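Local coordinates for protein regulator of nonsense transcripts 2 (Homo sapiens, PDB 4CEK) that takes part in nonsense-mediated mRNA decay as the factor UPF2, here seen through its second MIF4G domain, an all-helical unit that probably serves as a scaffold, at residues N127-D132 / R165-P170; R174-L179 / S184-D189; R199-K204 / I210-K215; D233-L238 / R262-S267. All coordinates share one frame; numbering follows the deposited sequence.

Contact 1 (N127-D132 / R165-P170)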
loop_
_atom_site.group_PDB
_atom_site.type_symbol
_atom_site.label_atom_id
_atom_site.label_comp_id
_atom_site.label_asym_id
_atom_site.label_seq_id
_atom_site.Cartn_x
_atom_site.Cartn_y
_atom_site.Cartn_z
ATOM N N ASN A 127 1.033 -14.418 -9.118
ATOM C CA ASN A 127 -0.100 -15.279 -9.485
ATOM C C ASN A 127 -1.098 -15.470 -8.376
ATOM O O ASN A 127 -2.121 -16.080 -8.608
ATOM C CB ASN A 127 0.375 -16.663 -9.942
ATOM C CG ASN A 127 1.274 -16.601 -11.160
ATOM O OD1 ASN A 127 1.362 -15.583 -11.830
ATOM N ND2 ASN A 127 1.949 -17.690 -11.439
ATOM N N CYS A 128 -0.817 -14.968 -7.168
ATOM C CA CYS A 128 -1.732 -15.175 -6.037
ATOM C C CYS A 128 -2.827 -14.135 -6.067
ATOM O O CYS A 128 -2.898 -13.259 -5.226
ATOM C CB CYS A 128 -0.981 -15.171 -4.702
ATOM S SG CYS A 128 0.229 -16.528 -4.544
ATOM N N VAL A 129 -3.699 -14.264 -7.059
ATOM C CA VAL A 129 -4.763 -13.294 -7.304
ATOM C C VAL A 129 -6.119 -13.609 -6.607
ATOM O O VAL A 129 -7.125 -13.037 -6.978
ATOM C CB VAL A 129 -4.957 -13.056 -8.832
ATOM C CG1 VAL A 129 -3.718 -12.425 -9.428
ATOM C CG2 VAL A 129 -5.256 -14.355 -9.573
ATOM N N ASN A 130 -6.163 -14.454 -5.577
ATOM C CA ASN A 130 -7.377 -14.481 -4.698
ATOM C C ASN A 130 -7.051 -14.705 -3.224
ATOM O O ASN A 130 -5.918 -14.978 -2.875
ATOM C CB ASN A 130 -8.461 -15.476 -5.172
ATOM C CG ASN A 130 -8.044 -16.962 -5.060
ATOM O OD1 ASN A 130 -6.943 -17.323 -4.643
ATOM N ND2 ASN A 130 -8.954 -17.825 -5.445
ATOM N N ARG A 131 -8.058 -14.538 -2.379
ATOM C CA ARG A 131 -7.940 -14.638 -0.940
ATOM C C ARG A 131 -7.340 -15.976 -0.479
ATOM O O ARG A 131 -6.445 -16.008 0.362
ATOM C CB ARG A 131 -9.334 -14.444 -0.343
ATOM C CG ARG A 131 -9.399 -14.372 1.170
ATOM C CD ARG A 131 -10.800 -14.698 1.682
ATOM N NE ARG A 131 -10.927 -14.467 3.123
ATOM C CZ ARG A 131 -12.034 -14.681 3.832
ATOM N NH1 ARG A 131 -13.142 -15.145 3.238
ATOM N NH2 ARG A 131 -12.034 -14.424 5.144
ATOM N N ASP A 132 -7.816 -17.083 -1.039
ATOM C CA ASP A 132 -7.292 -18.401 -0.663
ATOM C C ASP A 132 -5.850 -18.576 -1.118
ATOM O O ASP A 132 -5.003 -19.017 -0.330
ATOM C CB ASP A 132 -8.186 -19.540 -1.201
ATOM C CG ASP A 132 -9.606 -19.498 -0.619
ATOM O OD1 ASP A 132 -9.801 -19.097 0.556
ATOM O OD2 ASP A 132 -10.543 -19.865 -1.349
ATOM N N ARG A 165 0.121 -4.094 -12.530
ATOM C CA ARG A 165 -0.580 -5.075 -11.713
ATOM C C ARG A 165 -1.120 -4.455 -10.431
ATOM O O ARG A 165 -0.916 -4.971 -9.346
ATOM C CB ARG A 165 0.346 -6.244 -11.346
ATOM C CG ARG A 165 0.886 -7.051 -12.544
ATOM C CD ARG A 165 -0.214 -7.796 -13.317
ATOM N NE ARG A 165 -1.118 -8.549 -12.453
ATOM C CZ ARG A 165 -0.854 -9.751 -11.949
ATOM N NH1 ARG A 165 0.305 -10.370 -12.219
ATOM N NH2 ARG A 165 -1.746 -10.345 -11.175
ATOM N N LEU A 166 -1.842 -3.358 -10.565
ATOM C CA LEU A 166 -2.564 -2.774 -9.445
ATOM C C LEU A 166 -3.442 -3.759 -8.714
ATOM O O LEU A 166 -3.752 -3.547 -7.527
ATOM C CB LEU A 166 -3.467 -1.627 -9.931
ATOM C CG LEU A 166 -2.789 -0.341 -10.446
ATOM C CD1 LEU A 166 -3.823 0.798 -10.497
ATOM C CD2 LEU A 166 -1.543 0.008 -9.612
ATOM N N ASP A 167 -3.896 -4.794 -9.426
ATOM C CA ASP A 167 -4.792 -5.826 -8.850
ATOM C C ASP A 167 -4.149 -6.632 -7.706
ATOM O O ASP A 167 -4.850 -7.178 -6.849
ATOM C CB ASP A 167 -5.261 -6.797 -9.947
ATOM C CG ASP A 167 -4.093 -7.510 -10.654
ATOM O OD1 ASP A 167 -3.162 -6.824 -11.156
ATOM O OD2 ASP A 167 -4.104 -8.763 -10.716
ATOM N N LEU A 168 -2.817 -6.702 -7.708
ATOM C CA LEU A 168 -2.053 -7.381 -6.640
ATOM C C LEU A 168 -2.030 -6.641 -5.291
ATOM O O LEU A 168 -2.015 -7.261 -4.232
ATOM C CB LEU A 168 -0.625 -7.626 -7.100
ATOM C CG LEU A 168 -0.467 -8.594 -8.281
ATOM C CD1 LEU A 168 1.008 -8.687 -8.679
ATOM C CD2 LEU A 168 -1.049 -9.947 -7.929
ATOM N N LEU A 169 -2.102 -5.321 -5.317
ATOM C CA LEU A 169 -1.925 -4.553 -4.076
ATOM C C LEU A 169 -2.753 -5.023 -2.907
ATOM O O LEU A 169 -2.263 -5.029 -1.787
ATOM C CB LEU A 169 -2.205 -3.064 -4.316
ATOM C CG LEU A 169 -1.261 -2.414 -5.324
ATOM C CD1 LEU A 169 -1.579 -0.932 -5.520
ATOM C CD2 LEU A 169 0.171 -2.665 -4.932
ATOM N N PRO A 170 -4.041 -5.350 -3.121
ATOM C CA PRO A 170 -4.823 -5.753 -1.936
ATOM C C PRO A 170 -4.358 -7.098 -1.360
ATOM O O PRO A 170 -4.478 -7.341 -0.144
ATOM C CB PRO A 170 -6.260 -5.920 -2.481
ATOM C CG PRO A 170 -6.282 -5.173 -3.764
ATOM C CD PRO A 170 -4.889 -5.144 -4.309
#

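Contact 2 (R174-L179 / S184-D189)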
loop_
_atom_site.group_PDB
_atom_site.type_symbol
_atom_site.label_atom_id
_atom_site.label_comp_id
_atom_site.label_asym_id
_atom_site.label_seq_id
_atom_site.Cartn_x
_atom_site.Cartn_y
_atom_site.Cartn_z
ATOM N N ARG A 174 -2.685 -8.014 2.211
ATOM C CA ARG A 174 -3.220 -9.090 3.071
ATOM C C ARG A 174 -2.085 -9.995 3.600
ATOM O O ARG A 174 -2.044 -10.314 4.782
ATOM C CB ARG A 174 -4.262 -9.952 2.341
ATOM C CG ARG A 174 -5.235 -10.640 3.305
ATOM C CD ARG A 174 -6.285 -11.446 2.571
ATOM N NE ARG A 174 -6.710 -12.646 3.310
ATOM C CZ ARG A 174 -7.683 -12.713 4.216
ATOM N NH1 ARG A 174 -8.398 -11.647 4.540
ATOM N NH2 ARG A 174 -7.959 -13.871 4.809
ATOM N N LEU A 175 -1.181 -10.383 2.709
ATOM C CA LEU A 175 0.019 -11.146 3.059
ATOM C C LEU A 175 0.734 -10.478 4.228
ATOM O O LEU A 175 0.894 -11.083 5.286
ATOM C CB LEU A 175 0.976 -11.233 1.853
ATOM C CG LEU A 175 2.169 -12.200 1.971
ATOM C CD1 LEU A 175 1.703 -13.621 2.324
ATOM C CD2 LEU A 175 2.923 -12.197 0.660
ATOM N N VAL A 176 1.091 -9.194 4.044
ATOM C CA VAL A 176 1.851 -8.456 5.030
ATOM C C VAL A 176 1.122 -8.446 6.366
ATOM O O VAL A 176 1.724 -8.705 7.394
ATOM C CB VAL A 176 2.154 -7.029 4.558
ATOM C CG1 VAL A 176 2.657 -6.188 5.725
ATOM C CG2 VAL A 176 3.159 -7.055 3.401
ATOM N N ALA A 177 -0.179 -8.188 6.352
ATOM C CA ALA A 177 -0.924 -8.083 7.604
ATOM C C ALA A 177 -1.110 -9.453 8.255
ATOM O O ALA A 177 -1.292 -9.565 9.473
ATOM C CB ALA A 177 -2.266 -7.431 7.359
ATOM N N THR A 178 -1.111 -10.488 7.436
ATOM C CA THR A 178 -1.283 -11.854 7.932
ATOM C C THR A 178 0.021 -12.366 8.601
ATOM O O THR A 178 -0.018 -13.074 9.590
ATOM C CB THR A 178 -1.713 -12.798 6.795
ATOM O OG1 THR A 178 -2.978 -12.365 6.264
ATOM C CG2 THR A 178 -1.849 -14.202 7.310
ATOM N N LEU A 179 1.160 -11.976 8.047
ATOM C CA LEU A 179 2.450 -12.275 8.611
ATOM C C LEU A 179 2.786 -11.466 9.870
ATOM O O LEU A 179 3.539 -11.926 10.722
ATOM C CB LEU A 179 3.531 -12.060 7.540
ATOM C CG LEU A 179 3.438 -13.055 6.375
ATOM C CD1 LEU A 179 4.507 -12.784 5.319
ATOM C CD2 LEU A 179 3.561 -14.467 6.920
ATOM N N SER A 184 6.600 -9.212 12.542
ATOM C CA SER A 184 6.228 -7.832 12.299
ATOM C C SER A 184 7.162 -7.080 11.312
ATOM O O SER A 184 6.668 -6.241 10.574
ATOM C CB SER A 184 6.133 -7.089 13.647
ATOM O OG SER A 184 7.408 -6.876 14.205
ATOM N N ASP A 185 8.482 -7.389 11.310
ATOM C CA ASP A 185 9.507 -6.645 10.499
ATOM C C ASP A 185 9.261 -6.572 8.982
ATOM O O ASP A 185 9.829 -5.749 8.271
ATOM C CB ASP A 185 10.884 -7.233 10.731
ATOM C CG ASP A 185 10.923 -8.714 10.451
ATOM O OD1 ASP A 185 9.937 -9.403 10.832
ATOM O OD2 ASP A 185 11.932 -9.180 9.860
ATOM N N VAL A 186 8.438 -7.459 8.472
ATOM C CA VAL A 186 8.033 -7.346 7.103
ATOM C C VAL A 186 7.194 -6.071 6.934
ATOM O O VAL A 186 7.478 -5.258 6.037
ATOM C CB VAL A 186 7.237 -8.569 6.691
ATOM C CG1 VAL A 186 6.634 -8.326 5.313
ATOM C CG2 VAL A 186 8.168 -9.795 6.745
ATOM N N ALA A 187 6.217 -5.882 7.817
ATOM C CA ALA A 187 5.371 -4.672 7.805
ATOM C C ALA A 187 6.241 -3.421 7.984
ATOM O O ALA A 187 6.152 -2.470 7.195
ATOM C CB ALA A 187 4.313 -4.744 8.892
ATOM N N GLU A 188 7.137 -3.469 8.966
ATOM C CA GLU A 188 7.925 -2.316 9.331
ATOM C C GLU A 188 8.751 -1.852 8.150
ATOM O O GLU A 188 8.853 -0.670 7.909
ATOM C CB GLU A 188 8.922 -2.623 10.452
ATOM C CG GLU A 188 8.482 -3.536 11.593
ATOM C CD GLU A 188 7.575 -2.847 12.563
ATOM O OE1 GLU A 188 7.253 -1.661 12.295
ATOM O OE2 GLU A 188 7.196 -3.501 13.573
ATOM N N ASP A 189 9.397 -2.780 7.458
ATOM C CA ASP A 189 10.330 -2.428 6.398
ATOM C C ASP A 189 9.568 -1.909 5.170
ATOM O O ASP A 189 9.969 -0.909 4.579
ATOM C CB ASP A 189 11.175 -3.640 5.958
ATOM C CG ASP A 189 12.407 -3.897 6.854
ATOM O OD1 ASP A 189 12.491 -3.361 7.973
ATOM O OD2 ASP A 189 13.298 -4.666 6.414
#

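Contact 3 (R199-K204 / I210-K215)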
loop_
_atom_site.group_PDB
_atom_site.type_symbol
_atom_site.label_atom_id
_atom_site.label_comp_id
_atom_site.label_asym_id
_atom_site.label_seq_id
_atom_site.Cartn_x
_atom_site.Cartn_y
_atom_site.Cartn_z
ATOM N N ARG A 199 7.384 10.449 0.260
ATOM C CA ARG A 199 8.108 11.722 0.493
ATOM C C ARG A 199 8.803 12.178 -0.763
ATOM O O ARG A 199 8.675 13.323 -1.181
ATOM C CB ARG A 199 9.169 11.523 1.548
ATOM C CG ARG A 199 9.108 12.409 2.764
ATOM C CD ARG A 199 10.145 11.937 3.798
ATOM N NE ARG A 199 9.530 11.078 4.787
ATOM C CZ ARG A 199 9.950 9.874 5.179
ATOM N NH1 ARG A 199 11.059 9.330 4.724
ATOM N NH2 ARG A 199 9.231 9.226 6.096
ATOM N N PHE A 200 9.517 11.261 -1.379
ATOM C CA PHE A 200 10.180 11.509 -2.662
ATOM C C PHE A 200 9.211 12.025 -3.747
ATOM O O PHE A 200 9.465 13.070 -4.352
ATOM C CB PHE A 200 10.888 10.215 -3.098
ATOM C CG PHE A 200 11.627 10.334 -4.373
ATOM C CD1 PHE A 200 12.820 11.046 -4.434
ATOM C CD2 PHE A 200 11.138 9.726 -5.536
ATOM C CE1 PHE A 200 13.506 11.169 -5.638
ATOM C CE2 PHE A 200 11.815 9.843 -6.744
ATOM C CZ PHE A 200 13.001 10.566 -6.795
ATOM N N HIS A 201 8.080 11.334 -3.943
ATOM C CA HIS A 201 7.046 11.778 -4.894
ATOM C C HIS A 201 6.438 13.118 -4.593
ATOM O O HIS A 201 6.100 13.857 -5.514
ATOM C CB HIS A 201 5.905 10.777 -4.994
ATOM C CG HIS A 201 6.306 9.444 -5.579
ATOM N ND1 HIS A 201 7.163 9.335 -6.592
ATOM C CD2 HIS A 201 5.914 8.153 -5.253
ATOM C CE1 HIS A 201 7.325 8.038 -6.911
ATOM N NE2 HIS A 201 6.563 7.313 -6.087
ATOM N N VAL A 202 6.246 13.425 -3.317
ATOM C CA VAL A 202 5.686 14.703 -2.924
ATOM C C VAL A 202 6.659 15.841 -3.204
ATOM O O VAL A 202 6.229 16.974 -3.379
ATOM C CB VAL A 202 5.327 14.742 -1.437
ATOM C CG1 VAL A 202 5.033 16.160 -0.979
ATOM C CG2 VAL A 202 4.155 13.819 -1.159
ATOM N N ARG A 203 7.961 15.549 -3.241
ATOM C CA ARG A 203 8.974 16.597 -3.470
ATOM C C ARG A 203 9.285 16.870 -4.934
ATOM O O ARG A 203 9.678 17.967 -5.243
ATOM C CB ARG A 203 10.273 16.272 -2.751
ATOM C CG ARG A 203 10.223 16.525 -1.257
ATOM C CD ARG A 203 11.413 15.847 -0.603
ATOM N NE ARG A 203 11.324 15.843 0.861
ATOM C CZ ARG A 203 11.829 14.893 1.649
ATOM N NH1 ARG A 203 12.448 13.830 1.132
ATOM N NH2 ARG A 203 11.690 14.992 2.965
ATOM N N LYS A 204 9.069 15.895 -5.819
ATOM C CA LYS A 204 9.463 15.983 -7.242
ATOM C C LYS A 204 8.327 16.362 -8.205
ATOM O O LYS A 204 7.192 16.583 -7.792
ATOM C CB LYS A 204 10.102 14.652 -7.685
ATOM C CG LYS A 204 11.451 14.373 -7.018
ATOM C CD LYS A 204 12.631 15.011 -7.759
ATOM C CE LYS A 204 13.855 15.206 -6.861
ATOM N NZ LYS A 204 15.097 15.468 -7.648
ATOM N N ILE A 210 2.808 10.112 -13.310
ATOM C CA ILE A 210 1.750 10.064 -12.275
ATOM C C ILE A 210 1.330 8.622 -11.935
ATOM O O ILE A 210 0.903 8.346 -10.813
ATOM C CB ILE A 210 0.495 10.914 -12.648
ATOM C CG1 ILE A 210 -0.445 11.112 -11.435
ATOM C CG2 ILE A 210 -0.287 10.265 -13.782
ATOM C CD1 ILE A 210 0.172 11.780 -10.228
ATOM N N GLU A 211 1.490 7.709 -12.890
ATOM C CA GLU A 211 1.074 6.319 -12.711
ATOM C C GLU A 211 1.867 5.521 -11.665
ATOM O O GLU A 211 1.279 4.682 -10.972
ATOM C CB GLU A 211 1.139 5.593 -14.046
ATOM C CG GLU A 211 0.305 4.328 -14.072
ATOM C CD GLU A 211 -0.028 3.894 -15.478
ATOM O OE1 GLU A 211 -0.285 4.780 -16.327
ATOM O OE2 GLU A 211 -0.035 2.666 -15.718
ATOM N N THR A 212 3.181 5.762 -11.570
ATOM C CA THR A 212 4.008 5.185 -10.488
ATOM C C THR A 212 3.623 5.770 -9.136
ATOM O O THR A 212 3.496 5.064 -8.165
ATOM C CB THR A 212 5.511 5.481 -10.661
ATOM O OG1 THR A 212 5.946 5.038 -11.951
ATOM C CG2 THR A 212 6.321 4.784 -9.568
ATOM N N LYS A 213 3.438 7.079 -9.095
ATOM C CA LYS A 213 3.067 7.765 -7.870
ATOM C C LYS A 213 1.763 7.146 -7.310
ATOM O O LYS A 213 1.633 6.890 -6.098
ATOM C CB LYS A 213 2.912 9.258 -8.156
ATOM C CG LYS A 213 4.147 9.889 -8.797
ATOM C CD LYS A 213 3.949 11.375 -9.118
ATOM C CE LYS A 213 5.259 12.162 -9.139
ATOM N NZ LYS A 213 5.069 13.624 -8.883
ATOM N N ASN A 214 0.812 6.892 -8.212
ATOM C CA ASN A 214 -0.476 6.288 -7.858
ATOM C C ASN A 214 -0.339 4.839 -7.342
ATOM O O ASN A 214 -1.068 4.457 -6.446
ATOM C CB ASN A 214 -1.465 6.383 -9.047
ATOM C CG ASN A 214 -2.032 7.811 -9.264
ATOM O OD1 ASN A 214 -2.022 8.675 -8.361
ATOM N ND2 ASN A 214 -2.543 8.054 -10.479
ATOM N N LYS A 215 0.618 4.061 -7.866
ATOM C CA LYS A 215 0.950 2.762 -7.305
ATOM C C LYS A 215 1.380 2.920 -5.839
ATOM O O LYS A 215 0.873 2.208 -4.970
ATOM C CB LYS A 215 2.102 2.084 -8.068
ATOM C CG LYS A 215 2.445 0.662 -7.572
ATOM C CD LYS A 215 3.935 0.278 -7.653
ATOM C CE LYS A 215 4.805 1.008 -6.628
ATOM N NZ LYS A 215 5.183 0.278 -5.367
HETATM O O HOH W 1 4.404 15.555 -7.112
#

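Contact 4 (D233-L238 / R262-S267)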
loop_
_atom_site.group_PDB
_atom_site.type_symbol
_atom_site.label_atom_id
_atom_site.label_comp_id
_atom_site.label_asym_id
_atom_site.label_seq_id
_atom_site.Cartn_x
_atom_site.Cartn_y
_atom_site.Cartn_z
ATOM N N ASP A 233 -0.934 8.019 10.473
ATOM C CA ASP A 233 0.077 7.976 9.378
ATOM C C ASP A 233 -0.450 8.467 8.049
ATOM O O ASP A 233 0.168 9.279 7.343
ATOM C CB ASP A 233 0.488 6.529 9.061
ATOM C CG ASP A 233 1.641 6.021 9.884
ATOM O OD1 ASP A 233 2.616 6.785 10.076
ATOM O OD2 ASP A 233 1.578 4.830 10.288
ATOM N N THR A 234 -1.570 7.879 7.646
ATOM C CA THR A 234 -2.126 8.156 6.348
ATOM C C THR A 234 -2.813 9.538 6.296
ATOM O O THR A 234 -2.793 10.187 5.264
ATOM C CB THR A 234 -3.091 7.038 5.981
ATOM O OG1 THR A 234 -2.370 5.794 6.089
ATOM C CG2 THR A 234 -3.671 7.258 4.550
ATOM N N LEU A 235 -3.417 9.974 7.396
ATOM C CA LEU A 235 -3.871 11.363 7.490
ATOM C C LEU A 235 -2.733 12.368 7.351
ATOM O O LEU A 235 -2.930 13.449 6.786
ATOM C CB LEU A 235 -4.635 11.624 8.787
ATOM C CG LEU A 235 -6.044 11.007 8.763
ATOM C CD1 LEU A 235 -6.691 10.982 10.151
ATOM C CD2 LEU A 235 -6.895 11.777 7.780
ATOM N N HIS A 236 -1.544 12.031 7.853
ATOM C CA HIS A 236 -0.413 12.914 7.619
ATOM C C HIS A 236 -0.030 12.969 6.152
ATOM O O HIS A 236 0.302 14.039 5.613
ATOM C CB HIS A 236 0.780 12.544 8.455
ATOM C CG HIS A 236 1.980 13.349 8.101
ATOM N ND1 HIS A 236 2.936 12.894 7.262
ATOM C CD2 HIS A 236 2.301 14.685 8.398
ATOM C CE1 HIS A 236 3.863 13.874 7.090
ATOM N NE2 HIS A 236 3.459 14.966 7.776
ATOM N N CYS A 237 -0.091 11.830 5.476
ATOM C CA CYS A 237 0.096 11.799 4.055
ATOM C C CYS A 237 -0.835 12.760 3.351
ATOM O O CYS A 237 -0.424 13.532 2.511
ATOM C CB CYS A 237 -0.128 10.372 3.528
ATOM S SG CYS A 237 1.239 9.265 3.928
ATOM N N LEU A 238 -2.101 12.709 3.715
ATOM C CA LEU A 238 -3.100 13.533 3.078
ATOM C C LEU A 238 -2.868 15.001 3.367
ATOM O O LEU A 238 -2.884 15.832 2.453
ATOM C CB LEU A 238 -4.467 13.088 3.583
ATOM C CG LEU A 238 -5.705 13.741 3.043
ATOM C CD1 LEU A 238 -5.647 13.848 1.524
ATOM C CD2 LEU A 238 -6.868 12.898 3.569
ATOM N N ARG A 262 -13.017 6.032 2.557
ATOM C CA ARG A 262 -14.219 5.630 3.278
ATOM C C ARG A 262 -13.871 4.973 4.581
ATOM O O ARG A 262 -14.545 5.217 5.576
ATOM C CB ARG A 262 -15.113 4.710 2.453
ATOM C CG ARG A 262 -15.967 5.461 1.451
ATOM C CD ARG A 262 -16.384 4.540 0.321
ATOM N NE ARG A 262 -17.345 5.169 -0.570
ATOM C CZ ARG A 262 -17.928 4.564 -1.601
ATOM N NH1 ARG A 262 -17.655 3.288 -1.891
ATOM N NH2 ARG A 262 -18.796 5.244 -2.347
ATOM N N PHE A 263 -12.832 4.143 4.576
ATOM C CA PHE A 263 -12.325 3.541 5.812
ATOM C C PHE A 263 -12.011 4.623 6.827
ATOM O O PHE A 263 -12.434 4.550 7.989
ATOM C CB PHE A 263 -11.096 2.663 5.513
ATOM C CG PHE A 263 -10.452 2.053 6.744
ATOM C CD1 PHE A 263 -10.932 0.881 7.283
ATOM C CD2 PHE A 263 -9.324 2.642 7.323
ATOM C CE1 PHE A 263 -10.320 0.311 8.414
ATOM C CE2 PHE A 263 -8.715 2.092 8.460
ATOM C CZ PHE A 263 -9.208 0.925 9.005
ATOM N N LEU A 264 -11.330 5.669 6.379
ATOM C CA LEU A 264 -10.981 6.761 7.277
ATOM C C LEU A 264 -12.176 7.567 7.721
ATOM O O LEU A 264 -12.270 7.976 8.904
ATOM C CB LEU A 264 -9.984 7.687 6.630
ATOM C CG LEU A 264 -8.564 7.162 6.335
ATOM C CD1 LEU A 264 -7.845 8.198 5.478
ATOM C CD2 LEU A 264 -7.741 6.840 7.594
ATOM N N PHE A 265 -13.080 7.844 6.778
ATOM C CA PHE A 265 -14.245 8.696 7.071
ATOM C C PHE A 265 -15.211 7.934 7.987
ATOM O O PHE A 265 -15.722 8.476 8.925
ATOM C CB PHE A 265 -14.929 9.168 5.767
ATOM C CG PHE A 265 -16.054 10.133 5.983
ATOM C CD1 PHE A 265 -15.808 11.476 6.108
ATOM C CD2 PHE A 265 -17.356 9.690 6.061
ATOM C CE1 PHE A 265 -16.848 12.384 6.318
ATOM C CE2 PHE A 265 -18.412 10.593 6.261
ATOM C CZ PHE A 265 -18.150 11.944 6.399
ATOM N N ARG A 266 -15.411 6.656 7.740
ATOM C CA ARG A 266 -16.364 5.882 8.523
ATOM C C ARG A 266 -15.871 5.474 9.930
ATOM O O ARG A 266 -16.659 5.352 10.863
ATOM C CB ARG A 266 -16.816 4.671 7.707
ATOM C CG ARG A 266 -17.639 5.105 6.511
ATOM C CD ARG A 266 -17.944 3.971 5.568
ATOM N NE ARG A 266 -18.665 4.479 4.400
ATOM C CZ ARG A 266 -19.008 3.760 3.325
ATOM N NH1 ARG A 266 -18.693 2.467 3.230
ATOM N NH2 ARG A 266 -19.655 4.354 2.328
ATOM N N SER A 267 -14.569 5.285 10.079
ATOM C CA SER A 267 -13.986 4.910 11.358
ATOM C C SER A 267 -14.123 6.055 12.362
ATOM O O SER A 267 -13.767 7.195 12.062
ATOM C CB SER A 267 -12.512 4.525 11.149
ATOM O OG SER A 267 -12.411 3.431 10.244
#

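Contact 1 (N127-D132 / R165-P170)
At one edge of the Arg165 guanidinium, in its plane, sits CG1 of Val129, 3.4 Å from NH2; the Asp167 carboxylate lies at the edge too, and one face rests on Leu168, whose CG is offset toward the rim. Arg165 grips Asp167 side-on with two nitrogens. NH2 reaches Asp167 OD2 at 2.9 Å, nearly straight at 170°, while NE bonds to Asp167 OD1 at 3.0 Å, tilted from the guanidinium plane. Bends at chi2 and chi3 (-65° and -48°) fold the Arg165 chain back so that its head can take this fork. The same methyl of Val129 also lies 3.9 Å from Leu168 CD2, so one branch meets both the ion pair and an apolar neighbour. Arg165 NH1 bonds to Pro126 O, just ahead of the inverse gamma turn centred on Cys128. Replacing Arg165 with an alanine would probably leave the Asp167 carboxylate without its mate and open a gap beside the Val129 methyl. Across the contact itself there is no hydrogen bond. Asn130 is the N-cap of helix 131-144, its OD1 accepting from Leu133 N, and the contact joins the turn leading into that helix to the segment leading into helix 169-179 in the MIF4G domain.

Contact 2 (R174-L179 / S184-D189)
Val176 meets helix 185-203 with both of its methyls. CG1 lies 3.7 Å from the backbone CA of Ala187 and 3.9 Å from that residue's CB, so this branch presses against main chain as much as side chain. CG2 turns to the neighbouring residue and approaches CG1 of Val186 at 4.2 Å, the two valines crossing at a slant. The split follows from the chi1 of Val176 (167°), which sets CG1 opposite the backbone N and leaves CG2 beside it. With only a methyl on Ala187, the backbones can come close: the CA atoms of Val176 and Ala187 are 5.9 Å apart. A turn further on, Leu179 points toward the second helix and is partly covered by it.

Behind this layer, helix 148-159 supplies Leu158 against Val176, Leu154 against Leu179 and Val155 against Val186, closing a three-helix apolar cluster. On helix 169-179, the Thr178 hydroxyl donates to the carbonyl O of Arg174 at 2.7 Å from above the carbonyl plane, and that oxygen also accepts from Thr178 N. Elsewhere in the domain, the Arg174 side chain forms a salt bridge with Asp135, while Asp185 pairs with Arg151. No hydrogen bond or salt bridge spans the two segments, which suggests that burial of aliphatic surface is what mainly holds this helical hairpin together.

Contact 3 (R199-K204 / I210-K215)
His201 and Lys213 pair the end of helix 185-203 with the start of helix 210-225, two consecutive helices of the all-helical MIF4G domain. The main apolar element is a CH-pi contact: CG of Lys213 stands over one face of the imidazole, 4.0 Å from the His201 ring centroid and 19° off its normal. Thr212 CG2 approaches the same ring obliquely, 4.3 Å from His201 NE2.

Polar ties surround this CH-pi contact. His201 NE2 is hydrogen-bonded to Thr216 OG1, whereas ND1, buried by the contact, has no partner in the model. Putting an alanine at His201 would probably open a gap under the Lys213 chain and leave Thr216 without this bond.

Beyond CG the Lys213 chain is extended, which carries its amine past the ring to His248 ND1, a hydrogen-bond partner on helix 247-266. The amine also works through water: one molecule accepts from Lys213 NZ at 2.7 Å and donates to His201 O at 2.9 Å and to Lys204 O at 3.0 Å.

Contact 4 (D233-L238 / R262-S267)
Leu264 points from helix 247-266 toward helix 231-243, two successive helices packed together in the all-helical MIF4G domain. A single methyl makes the approach: CD1 of Leu264 lies 4.4 Å from Thr234 CG2 and 4.4 Å from Leu235 CD2, bridging two adjacent residues. Thr234 also points toward the partner helix; Leu235 leaves its backbone less directly, and it is the end of its side chain that comes nearer. Both distances are at the outer limit of van der Waals contact, and the CA atoms of Leu235 and Leu264 stand 8.5 Å apart, so the side chains alone span the gap between the helices.

The two branches of Thr234 go to different partners. Its chi1 of -55° sets OG1 anti to the carbonyl carbon, hydrogen-bonded to Thr224 OG1, and CG2 anti to the backbone N, against Leu264. Leu256 and Cys260 pack on Thr234 from helix 247-266 itself, and Leu277 of helix 268-287 touches Leu235.

Helix 247-266 ends just past Leu264. There the Ser267 hydroxyl lies over one face of the Phe263 ring, and Phe263 O accepts two bonds: Ser267 OG at a short, doubtful 2.5 Å and Ser267 N at 3.1 Å.

Along the chain the four contacts come in series, each closing before the next opens, and all lie in the MIF4G domain. Contacts 1 and 2 share helix 169-179, their centres about 16 Å apart, and touch where Arg131 NE and Arg174 NH2 come close, like charges near each other. Helix 185-203 then runs from contact 2 to contact 3; the centres of these two lie about 23 Å apart on opposite sides of the chain's centre. Contact 1 also reaches contact 3 by packing of Leu169 on Lys215. The centre of contact 4 is about 18 Å from that of contact 3. Contacts 2, 3 and 4 each join successive helices, while contact 1 skips over helix 148-159, consistent with the stacked helical hairpins of a MIF4G domain.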